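Local coordinates for protein dipeptide Epimerase (Enterococcus faecalis, PDB 3KUM) that belongs to the mandelate racemase/muconate lactonizing enzyme family of the enolase superfamily and holds a magnesium ion in its barrel domain, at residues 157-162 with 187-192; 211-216 with 236-241; 132-137 with 316-321. All coordinates share one frame; numbering follows the deposited sequence.

Contact 1 of 3, residues 157-162 with 187-192. With MG (magnesium ion), chain K; TYR (tyrosine), chain J; ARG (arginine), chain I.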
loop_
_atom_site.group_PDB
_atom_site.type_symbol
_atom_site.label_atom_id
_atom_site.label_comp_id
_atom_site.label_asym_id
_atom_site.label_seq_id
_atom_site.Cartn_x
_atom_site.Cartn_y
_atom_site.Cartn_z
ATOM N N THR A 157 -7.616 28.037 3.121
ATOM C CA THR A 157 -6.192 27.741 3.282
ATOM C C THR A 157 -5.387 28.304 2.115
ATOM O O THR A 157 -5.760 28.141 0.956
ATOM C CB THR A 157 -5.935 26.220 3.362
ATOM O OG1 THR A 157 -6.714 25.656 4.424
ATOM C CG2 THR A 157 -4.456 25.940 3.616
ATOM N N LEU A 158 -4.276 28.958 2.427
ATOM C CA LEU A 158 -3.442 29.537 1.391
ATOM C C LEU A 158 -2.014 29.021 1.495
ATOM O O LEU A 158 -1.439 28.976 2.582
ATOM C CB LEU A 158 -3.440 31.064 1.508
ATOM C CG LEU A 158 -4.794 31.770 1.601
ATOM C CD1 LEU A 158 -4.569 33.279 1.626
ATOM C CD2 LEU A 158 -5.672 31.385 0.426
ATOM N N LYS A 159 -1.452 28.615 0.362
ATOM C CA LYS A 159 -0.076 28.140 0.332
ATOM C C LYS A 159 0.749 29.344 -0.114
ATOM O O LYS A 159 0.478 29.928 -1.160
ATOM C CB LYS A 159 0.080 26.980 -0.660
ATOM C CG LYS A 159 1.495 26.417 -0.720
ATOM C CD LYS A 159 1.562 25.083 -1.462
ATOM C CE LYS A 159 2.984 24.540 -1.462
ATOM N NZ LYS A 159 3.090 23.181 -2.058
ATOM N N ILE A 160 1.747 29.709 0.685
ATOM C CA ILE A 160 2.581 30.871 0.397
ATOM C C ILE A 160 4.030 30.543 0.074
ATOM O O ILE A 160 4.738 29.950 0.882
ATOM C CB ILE A 160 2.570 31.856 1.591
ATOM C CG1 ILE A 160 1.129 32.274 1.899
ATOM C CG2 ILE A 160 3.441 33.075 1.277
ATOM C CD1 ILE A 160 0.980 33.043 3.201
ATOM N N LYS A 161 4.472 30.954 -1.110
ATOM C CA LYS A 161 5.846 30.716 -1.528
ATOM C C LYS A 161 6.771 31.810 -0.995
ATOM O O LYS A 161 6.398 32.980 -0.939
ATOM C CB LYS A 161 5.937 30.671 -3.060
ATOM C CG LYS A 161 5.230 29.481 -3.709
ATOM C CD LYS A 161 6.010 28.189 -3.506
ATOM C CE LYS A 161 5.322 27.012 -4.181
ATOM N NZ LYS A 161 6.080 25.741 -4.008
ATOM N N VAL A 162 7.975 31.412 -0.601
ATOM C CA VAL A 162 8.977 32.334 -0.089
ATOM C C VAL A 162 10.323 31.737 -0.460
ATOM O O VAL A 162 10.396 30.574 -0.854
ATOM C CB VAL A 162 8.898 32.477 1.453
ATOM C CG1 VAL A 162 7.531 33.009 1.864
ATOM C CG2 VAL A 162 9.172 31.140 2.120
ATOM N N ARG A 187 0.005 27.952 4.986
ATOM C CA ARG A 187 1.129 27.026 4.890
ATOM C C ARG A 187 2.199 27.723 4.052
ATOM O O ARG A 187 1.879 28.421 3.097
ATOM C CB ARG A 187 0.685 25.706 4.237
ATOM C CG ARG A 187 -0.232 25.872 3.034
ATOM C CD ARG A 187 -0.881 24.546 2.599
ATOM N NE ARG A 187 -1.536 23.850 3.709
ATOM C CZ ARG A 187 -2.550 22.996 3.578
ATOM N NH1 ARG A 187 -3.056 22.712 2.381
ATOM N NH2 ARG A 187 -3.058 22.416 4.652
ATOM N N LEU A 188 3.464 27.553 4.420
ATOM C CA LEU A 188 4.542 28.193 3.676
ATOM C C LEU A 188 5.381 27.152 2.951
ATOM O O LEU A 188 5.497 26.013 3.400
ATOM C CB LEU A 188 5.449 28.990 4.616
ATOM C CG LEU A 188 4.796 29.931 5.633
ATOM C CD1 LEU A 188 5.895 30.632 6.418
ATOM C CD2 LEU A 188 3.902 30.939 4.935
ATOM N N ASP A 189 5.974 27.566 1.838
ATOM C CA ASP A 189 6.817 26.695 1.029
ATOM C C ASP A 189 8.041 27.504 0.598
ATOM O O ASP A 189 7.916 28.452 -0.172
ATOM C CB ASP A 189 6.048 26.235 -0.211
ATOM C CG ASP A 189 6.726 25.084 -0.927
ATOM O OD1 ASP A 189 7.953 24.919 -0.760
ATOM O OD2 ASP A 189 6.030 24.352 -1.662
ATOM N N ALA A 190 9.219 27.129 1.089
ATOM C CA ALA A 190 10.446 27.848 0.752
ATOM C C ALA A 190 11.292 27.175 -0.329
ATOM O O ALA A 190 12.418 27.593 -0.598
ATOM C CB ALA A 190 11.287 28.044 2.012
ATOM N N ASN A 191 10.746 26.139 -0.950
ATOM C CA ASN A 191 11.465 25.403 -1.981
ATOM C C ASN A 191 12.983 25.353 -1.819
ATOM O O ASN A 191 13.726 25.825 -2.680
ATOM C CB ASN A 191 11.109 25.938 -3.369
ATOM C CG ASN A 191 9.730 25.489 -3.824
ATOM O OD1 ASN A 191 8.770 26.262 -3.802
ATOM N ND2 ASN A 191 9.623 24.221 -4.224
ATOM N N GLN A 192 13.425 24.782 -0.702
ATOM C CA GLN A 192 14.846 24.598 -0.391
ATOM C C GLN A 192 15.685 25.868 -0.258
ATOM O O GLN A 192 16.913 25.791 -0.221
ATOM C CB GLN A 192 15.490 23.717 -1.464
ATOM C CG GLN A 192 14.619 22.575 -1.939
ATOM C CD GLN A 192 15.231 21.842 -3.111
ATOM O OE1 GLN A 192 16.345 21.316 -3.019
ATOM N NE2 GLN A 192 14.513 21.808 -4.222
HETATM MG MG MG K . 6.666 22.230 -2.170
HETATM N N TYR J . 4.089 22.859 -6.903
HETATM C CA TYR J . 5.481 22.725 -6.491
HETATM C C TYR J . 5.659 22.649 -4.976
HETATM O O TYR J . 4.673 22.342 -4.268
HETATM C CB TYR J . 6.296 23.892 -7.043
HETATM C CG TYR J . 6.362 23.929 -8.550
HETATM C CD1 TYR J . 6.320 25.143 -9.229
HETATM C CD2 TYR J . 6.472 22.753 -9.300
HETATM C CE1 TYR J . 6.385 25.196 -10.612
HETATM C CE2 TYR J . 6.536 22.792 -10.695
HETATM C CZ TYR J . 6.490 24.023 -11.342
HETATM O OH TYR J . 6.522 24.103 -12.714
HETATM O OXT TYR J . 6.806 22.880 -4.525
HETATM N N ARG I . 0.933 24.317 -5.863
HETATM C CA ARG I . 1.867 23.821 -6.925
HETATM C C ARG I . 3.294 23.792 -6.392
HETATM O O ARG I . 3.666 24.605 -5.539
HETATM C CB ARG I . 1.818 24.740 -8.146
HETATM C CG ARG I . 0.431 25.135 -8.572
HETATM C CD ARG I . 0.497 26.390 -9.407
HETATM N NE ARG I . -0.790 27.070 -9.470
HETATM C CZ ARG I . -0.945 28.329 -9.863
HETATM N NH1 ARG I . 0.112 29.045 -10.226
HETATM N NH2 ARG I . -2.154 28.871 -9.895
HETATM O O HOH W 1 9.281 28.982 -3.174
HETATM O O HOH W 2 8.630 22.411 -1.548
#
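The Arg187 guanidinium carries the methyl of Thr157 on one face: CG2 of Thr157 sits over the centre of the plane, 3.5 Å from CZ of Arg187, and the two side chains cross at about a right angle. NE is paired in a salt bridge with Glu212 and NH1 with Asp132. The Asp189 carboxylate is a second flat group. Lys161 NZ meets its OD2 at 2.7 Å from above the plane, 78° out of it, in a salt bridge, while OD1 accepts from the backbone N of Asn191 on the anti side, closing an Asx turn. OD2 also binds the magnesium ion at 2.3 Å, and OD1 accepts a hydrogen bond from a metal-bound water. In the Asn191 amide, OD1 receives Lys161 NZ at 2.7 Å in the carbonyl plane, on a lone pair, and ND2 donates to OXT of the bound tyrosine. Lys161 reaches both acceptors because its chain bends at chi2 (-74°). Lys159 stays extended beyond CG and lays CE 3.1 Å from Asp189 OD2; its NZ donates to the O atom of the bound tyrosine at 2.8 Å. On the other face of the sheet, Ile160 CB packs against Leu188 CD2 at 3.7 Å, towards helix 166-180. Backbone bonds alternate between the strands, as from Ile160 N to Arg187 O (2.7 Å), and the axes run parallel within 26°. This is a parallel beta-alpha-beta unit of the enolase-superfamily barrel, with two lysines and a metal-binding aspartate at the C-terminal strand ends.

Contact 2 of 3, residues 211-216 with 236-241. With MG (magnesium ion), chain K; TYR (tyrosine), chain J.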
loop_
_atom_site.group_PDB
_atom_site.type_symbol
_atom_site.label_atom_id
_atom_site.label_comp_id
_atom_site.label_asym_id
_atom_site.label_seq_id
_atom_site.Cartn_x
_atom_site.Cartn_y
_atom_site.Cartn_z
ATOM N N ILE A 211 1.546 29.796 11.874
ATOM C CA ILE A 211 1.814 29.102 10.618
ATOM C C ILE A 211 1.431 27.633 10.759
ATOM O O ILE A 211 1.854 26.965 11.701
ATOM C CB ILE A 211 3.309 29.186 10.240
ATOM C CG1 ILE A 211 3.729 30.654 10.090
ATOM C CG2 ILE A 211 3.568 28.391 8.958
ATOM C CD1 ILE A 211 2.942 31.418 9.047
ATOM N N GLU A 212 0.631 27.130 9.825
ATOM C CA GLU A 212 0.218 25.732 9.882
ATOM C C GLU A 212 1.423 24.809 9.745
ATOM O O GLU A 212 1.583 23.865 10.519
ATOM C CB GLU A 212 -0.775 25.407 8.777
ATOM C CG GLU A 212 -1.319 23.995 8.879
ATOM C CD GLU A 212 -1.926 23.514 7.589
ATOM O OE1 GLU A 212 -2.602 22.465 7.600
ATOM O OE2 GLU A 212 -1.722 24.184 6.558
ATOM N N LEU A 213 2.275 25.088 8.762
ATOM C CA LEU A 213 3.458 24.265 8.533
ATOM C C LEU A 213 4.372 24.910 7.503
ATOM O O LEU A 213 3.945 25.778 6.752
ATOM C CB LEU A 213 3.033 22.873 8.041
ATOM C CG LEU A 213 2.151 22.826 6.784
ATOM C CD1 LEU A 213 2.982 23.102 5.538
ATOM C CD2 LEU A 213 1.497 21.455 6.672
ATOM N N VAL A 214 5.627 24.471 7.480
ATOM C CA VAL A 214 6.616 24.971 6.530
ATOM C C VAL A 214 7.130 23.803 5.674
ATOM O O VAL A 214 7.651 22.819 6.194
ATOM C CB VAL A 214 7.799 25.638 7.263
ATOM C CG1 VAL A 214 8.848 26.109 6.258
ATOM C CG2 VAL A 214 7.290 26.819 8.084
ATOM N N GLU A 215 6.974 23.940 4.361
ATOM C CA GLU A 215 7.368 22.940 3.372
ATOM C C GLU A 215 8.801 23.099 2.844
ATOM O O GLU A 215 9.211 24.190 2.434
ATOM C CB GLU A 215 6.378 23.005 2.201
ATOM C CG GLU A 215 6.471 21.870 1.187
ATOM C CD GLU A 215 5.311 21.880 0.197
ATOM O OE1 GLU A 215 4.290 22.551 0.473
ATOM O OE2 GLU A 215 5.412 21.205 -0.854
ATOM N N GLN A 216 9.549 21.998 2.869
ATOM C CA GLN A 216 10.928 21.931 2.378
ATOM C C GLN A 216 11.754 23.206 2.576
ATOM O O GLN A 216 12.058 23.919 1.614
ATOM C CB GLN A 216 10.927 21.562 0.887
ATOM C CG GLN A 216 12.252 21.006 0.375
ATOM C CD GLN A 216 12.565 19.630 0.931
ATOM O OE1 GLN A 216 11.695 18.762 0.977
ATOM N NE2 GLN A 216 13.815 19.417 1.345
ATOM N N THR A 236 5.125 22.600 12.309
ATOM C CA THR A 236 5.118 21.403 11.470
ATOM C C THR A 236 5.947 21.568 10.195
ATOM O O THR A 236 5.714 22.480 9.398
ATOM C CB THR A 236 3.685 20.999 11.086
ATOM O OG1 THR A 236 2.939 20.715 12.278
ATOM C CG2 THR A 236 3.701 19.754 10.194
ATOM N N ILE A 237 6.923 20.681 10.025
ATOM C CA ILE A 237 7.790 20.700 8.857
ATOM C C ILE A 237 7.396 19.584 7.883
ATOM O O ILE A 237 7.225 18.429 8.281
ATOM C CB ILE A 237 9.265 20.526 9.269
ATOM C CG1 ILE A 237 9.674 21.667 10.211
ATOM C CG2 ILE A 237 10.153 20.509 8.040
ATOM C CD1 ILE A 237 9.376 23.045 9.658
ATOM N N MET A 238 7.245 19.951 6.613
ATOM C CA MET A 238 6.863 19.021 5.551
ATOM C C MET A 238 7.966 18.866 4.512
ATOM O O MET A 238 8.585 19.854 4.098
ATOM C CB MET A 238 5.600 19.520 4.851
ATOM C CG MET A 238 5.160 18.677 3.649
ATOM S SD MET A 238 3.702 19.347 2.807
ATOM C CE MET A 238 2.424 18.792 3.873
ATOM N N ALA A 239 8.210 17.627 4.096
ATOM C CA ALA A 239 9.216 17.348 3.082
ATOM C C ALA A 239 8.534 17.222 1.721
ATOM O O ALA A 239 7.474 16.599 1.596
ATOM C CB ALA A 239 9.960 16.056 3.417
ATOM N N ASP A 240 9.123 17.839 0.701
ATOM C CA ASP A 240 8.566 17.746 -0.642
ATOM C C ASP A 240 9.628 17.176 -1.581
ATOM O O ASP A 240 9.632 15.973 -1.856
ATOM C CB ASP A 240 8.084 19.115 -1.128
ATOM C CG ASP A 240 7.468 19.062 -2.527
ATOM O OD1 ASP A 240 7.103 17.958 -2.990
ATOM O OD2 ASP A 240 7.338 20.132 -3.160
ATOM N N GLU A 241 10.540 18.028 -2.045
ATOM C CA GLU A 241 11.595 17.594 -2.948
ATOM C C GLU A 241 12.523 16.538 -2.343
ATOM O O GLU A 241 13.216 15.838 -3.077
ATOM C CB GLU A 241 12.412 18.799 -3.433
ATOM C CG GLU A 241 11.592 19.833 -4.210
ATOM C CD GLU A 241 11.227 21.055 -3.374
ATOM O OE1 GLU A 241 10.609 20.884 -2.300
ATOM O OE2 GLU A 241 11.561 22.191 -3.798
HETATM MG MG MG K . 6.666 22.230 -2.170
HETATM N N TYR J . 4.089 22.859 -6.903
HETATM C CA TYR J . 5.481 22.725 -6.491
HETATM C C TYR J . 5.659 22.649 -4.976
HETATM O O TYR J . 4.673 22.342 -4.268
HETATM C CB TYR J . 6.296 23.892 -7.043
HETATM C CG TYR J . 6.362 23.929 -8.550
HETATM C CD1 TYR J . 6.320 25.143 -9.229
HETATM C CD2 TYR J . 6.472 22.753 -9.300
HETATM C CE1 TYR J . 6.385 25.196 -10.612
HETATM C CE2 TYR J . 6.536 22.792 -10.695
HETATM C CZ TYR J . 6.490 24.023 -11.342
HETATM O OH TYR J . 6.522 24.103 -12.714
HETATM O OXT TYR J . 6.806 22.880 -4.525
HETATM O O HOH W 3 2.664 23.989 13.054
HETATM O O HOH W 2 8.630 22.411 -1.548
#
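Glu215 and Asp240 converge on the magnesium ion because each holds CG anti to its own backbone N (chi1 -169° and -179°), and Glu215 continues extended to its carboxylate. Glu215 OE2 binds the metal at 2.1 Å and Asp240 OD2 at 2.4 Å. The strands that carry them, 213-215 and 236-239, belong to a beta-alpha-beta unit of the enolase-superfamily barrel, with helix 223-232 between them, and run parallel. The two carboxylate planes stand 64° apart, and the closest oxygens, Glu215 OE2 and Asp240 OD2, are 3.2 Å from each other; the shared cation probably offsets the repulsion expected at that spacing. Each second oxygen is engaged elsewhere, OE1 of Glu215 by Lys159 and OD1 of Asp240 by Lys264 and Lys267, which probably steadies both carboxylates. Asp189 supplies a further carboxylate to the metal.

On the same face of the sheet, the Met238 side chain lies alongside Glu215, its SD 4.0 Å from Glu215 CD, and its methyl CE turns back to Leu213 CD2. Across the sheet Ile237 CD1 packs on Val214 CB at 3.9 Å, towards helix 223-232. Backbone bonds tie the strands, Met238 N to Val214 O and Gln216 N to Met238 O, both nearly straight at hydrogen.

Past the strand ends Gln216 folds at chi2, and OE1 takes the backbone N of Asp240 in the carbonyl plane at 2.7 Å, while its NE2 donates to Ser242 and Val218. Glu241 OE2 is hydrogen-bonded by Asn191 ND2, and Glu241 OE1, beside Gln216 CG, accepts a hydrogen bond from the metal-bound water at 2.6 Å.

Contact 3 of 3, residues 132-137 with 316-321. With ARG (arginine), chain I.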
loop_
_atom_site.group_PDB
_atom_site.type_symbol
_atom_site.label_atom_id
_atom_site.label_comp_id
_atom_site.label_asym_id
_atom_site.label_seq_id
_atom_site.Cartn_x
_atom_site.Cartn_y
_atom_site.Cartn_z
ATOM N N ASP A 132 -6.228 23.877 -1.039
ATOM C CA ASP A 132 -5.799 25.234 -0.755
ATOM C C ASP A 132 -5.584 25.831 -2.142
ATOM O O ASP A 132 -5.985 25.246 -3.148
ATOM C CB ASP A 132 -4.470 25.247 0.022
ATOM C CG ASP A 132 -3.314 24.581 -0.745
ATOM O OD1 ASP A 132 -3.329 24.585 -1.995
ATOM O OD2 ASP A 132 -2.372 24.071 -0.093
ATOM N N ILE A 133 -4.977 27.007 -2.190
ATOM C CA ILE A 133 -4.648 27.643 -3.454
ATOM C C ILE A 133 -3.326 28.313 -3.143
ATOM O O ILE A 133 -3.155 28.898 -2.070
ATOM C CB ILE A 133 -5.711 28.675 -3.910
ATOM C CG1 ILE A 133 -5.374 29.147 -5.330
ATOM C CG2 ILE A 133 -5.757 29.861 -2.952
ATOM C CD1 ILE A 133 -6.502 29.884 -6.036
ATOM N N THR A 134 -2.379 28.194 -4.064
ATOM C CA THR A 134 -1.054 28.758 -3.864
ATOM C C THR A 134 -0.938 30.207 -4.332
ATOM O O THR A 134 -1.710 30.668 -5.179
ATOM C CB THR A 134 0.020 27.902 -4.596
ATOM O OG1 THR A 134 -0.112 26.529 -4.205
ATOM C CG2 THR A 134 1.420 28.369 -4.239
ATOM N N LEU A 135 0.016 30.920 -3.740
ATOM C CA LEU A 135 0.303 32.304 -4.091
ATOM C C LEU A 135 1.792 32.336 -4.404
ATOM O O LEU A 135 2.626 32.066 -3.539
ATOM C CB LEU A 135 -0.015 33.249 -2.921
ATOM C CG LEU A 135 -1.483 33.398 -2.507
ATOM C CD1 LEU A 135 -1.586 34.358 -1.337
ATOM C CD2 LEU A 135 -2.307 33.906 -3.675
ATOM N N GLY A 136 2.121 32.643 -5.655
ATOM C CA GLY A 136 3.512 32.688 -6.069
ATOM C C GLY A 136 4.264 33.868 -5.496
ATOM O O GLY A 136 3.673 34.909 -5.208
ATOM N N ILE A 137 5.575 33.702 -5.341
ATOM C CA ILE A 137 6.431 34.741 -4.791
ATOM C C ILE A 137 6.168 36.081 -5.467
ATOM O O ILE A 137 5.961 36.143 -6.680
ATOM C CB ILE A 137 7.926 34.363 -4.938
ATOM C CG1 ILE A 137 8.200 33.057 -4.181
ATOM C CG2 ILE A 137 8.812 35.490 -4.409
ATOM C CD1 ILE A 137 9.627 32.548 -4.295
ATOM N N ARG A 316 -4.344 16.607 3.635
ATOM C CA ARG A 316 -4.243 17.958 3.090
ATOM C C ARG A 316 -4.118 17.863 1.576
ATOM O O ARG A 316 -3.580 16.889 1.055
ATOM C CB ARG A 316 -3.012 18.679 3.651
ATOM C CG ARG A 316 -3.038 18.949 5.147
ATOM C CD ARG A 316 -1.751 19.650 5.565
ATOM N NE ARG A 316 -1.742 20.078 6.963
ATOM C CZ ARG A 316 -1.279 19.358 7.979
ATOM N NH1 ARG A 316 -0.775 18.147 7.777
ATOM N NH2 ARG A 316 -1.297 19.866 9.209
ATOM N N ALA A 317 -4.605 18.880 0.872
ATOM C CA ALA A 317 -4.535 18.884 -0.583
ATOM C C ALA A 317 -4.127 20.228 -1.170
ATOM O O ALA A 317 -4.622 21.282 -0.757
ATOM C CB ALA A 317 -5.870 18.456 -1.166
ATOM N N ASP A 318 -3.217 20.168 -2.138
ATOM C CA ASP A 318 -2.718 21.342 -2.849
ATOM C C ASP A 318 -2.860 21.005 -4.334
ATOM O O ASP A 318 -1.875 20.764 -5.030
ATOM C CB ASP A 318 -1.249 21.597 -2.482
ATOM C CG ASP A 318 -0.640 22.752 -3.265
ATOM O OD1 ASP A 318 -1.379 23.706 -3.585
ATOM O OD2 ASP A 318 0.578 22.714 -3.545
ATOM N N LEU A 319 -4.106 20.975 -4.794
ATOM C CA LEU A 319 -4.437 20.644 -6.177
ATOM C C LEU A 319 -5.079 21.852 -6.849
ATOM O O LEU A 319 -6.283 21.870 -7.109
ATOM C CB LEU A 319 -5.399 19.448 -6.196
ATOM C CG LEU A 319 -4.886 18.208 -5.457
ATOM C CD1 LEU A 319 -5.930 17.099 -5.487
ATOM C CD2 LEU A 319 -3.589 17.748 -6.098
ATOM N N ASP A 320 -4.250 22.845 -7.149
ATOM C CA ASP A 320 -4.700 24.101 -7.746
ATOM C C ASP A 320 -4.158 24.375 -9.149
ATOM O O ASP A 320 -4.234 25.507 -9.634
ATOM C CB ASP A 320 -4.286 25.249 -6.830
ATOM C CG ASP A 320 -2.787 25.306 -6.623
ATOM O OD1 ASP A 320 -2.106 24.290 -6.894
ATOM O OD2 ASP A 320 -2.288 26.358 -6.176
ATOM N N ALA A 321 -3.611 23.354 -9.800
ATOM C CA ALA A 321 -3.058 23.536 -11.137
ATOM C C ALA A 321 -4.098 23.992 -12.169
ATOM O O ALA A 321 -3.813 24.849 -13.009
ATOM C CB ALA A 321 -2.384 22.241 -11.600
HETATM N N ARG I . 0.933 24.317 -5.863
HETATM C CA ARG I . 1.867 23.821 -6.925
HETATM C C ARG I . 3.294 23.792 -6.392
HETATM O O ARG I . 3.666 24.605 -5.539
HETATM C CB ARG I . 1.818 24.740 -8.146
HETATM C CG ARG I . 0.431 25.135 -8.572
HETATM C CD ARG I . 0.497 26.390 -9.407
HETATM N NE ARG I . -0.790 27.070 -9.470
HETATM C CZ ARG I . -0.945 28.329 -9.863
HETATM N NH1 ARG I . 0.112 29.045 -10.226
HETATM N NH2 ARG I . -2.154 28.871 -9.895
#
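Strand 128-135 and the chain leaving strand 314-317 meet through one backbone hydrogen bond, from Asp132 N to Ala317 O at 3.1 Å, almost straight at hydrogen (164°). Beyond it the CA atoms nearest each other are 5.4 Å apart, Asp132 with Asp318, and 5.6 Å apart, Ile133 with Asp320. The register thus advances by one residue on the first segment and two on the second, and a side chain takes over from the backbone: Asp320 OD2 accepts from Thr134 N at 2.8 Å and from Thr134 OG1 at 2.9 Å. The amide arrives on the anti side and the hydroxyl on the syn side, both from the same face of the carboxylate plane; one oxygen is gripped twice, which should restrain the rotation of the group. The Asp320 carboxylate reaches Thr134 with its CG between the backbone N and the carbonyl carbon (chi1 59°).

In the enolase-superfamily barrel the first and last parallel strands come together here to close the ring, and the pair opens into the pocket that holds a bound arginine. The amino group of that ligand donates to Asp318 OD2 at 2.8 Å and to Asp320 OD1 at 3.2 Å, with a weak bond to Thr134 OG1, whose own hydroxyl donates to Asp320. The carboxylates of Asp132 and Asp318 cross with planes 60° apart. Their OD1 atoms are 2.7 Å from each other. The other oxygen of Asp132 is the partner of Arg187, and Lys159 forms a salt bridge with OD2 of Asp318.

In the fold
All three contacts are buried and belong to one barrel sheet. Contacts 1 and 2 each pair neighbouring strands that a helix connects along the chain, and strands 185-189 and 213-215, one from each, are themselves adjacent; contact 3 joins strands far apart in sequence and spans both others along the chain. Contacts 1 and 2 share regular parallel pairing, the magnesium ion, the tyrosine ligand and a water. Their polar chemistry differs: contact 1 sets two lysines beside one metal-binding aspartate, whereas contact 2 supplies two metal-binding carboxylates. Contact 3 has little backbone pairing and holds the arginine amino group with acids; contact 1 touches that ligand too. Salt bridges of Arg187 and Arg316 link all three contacts.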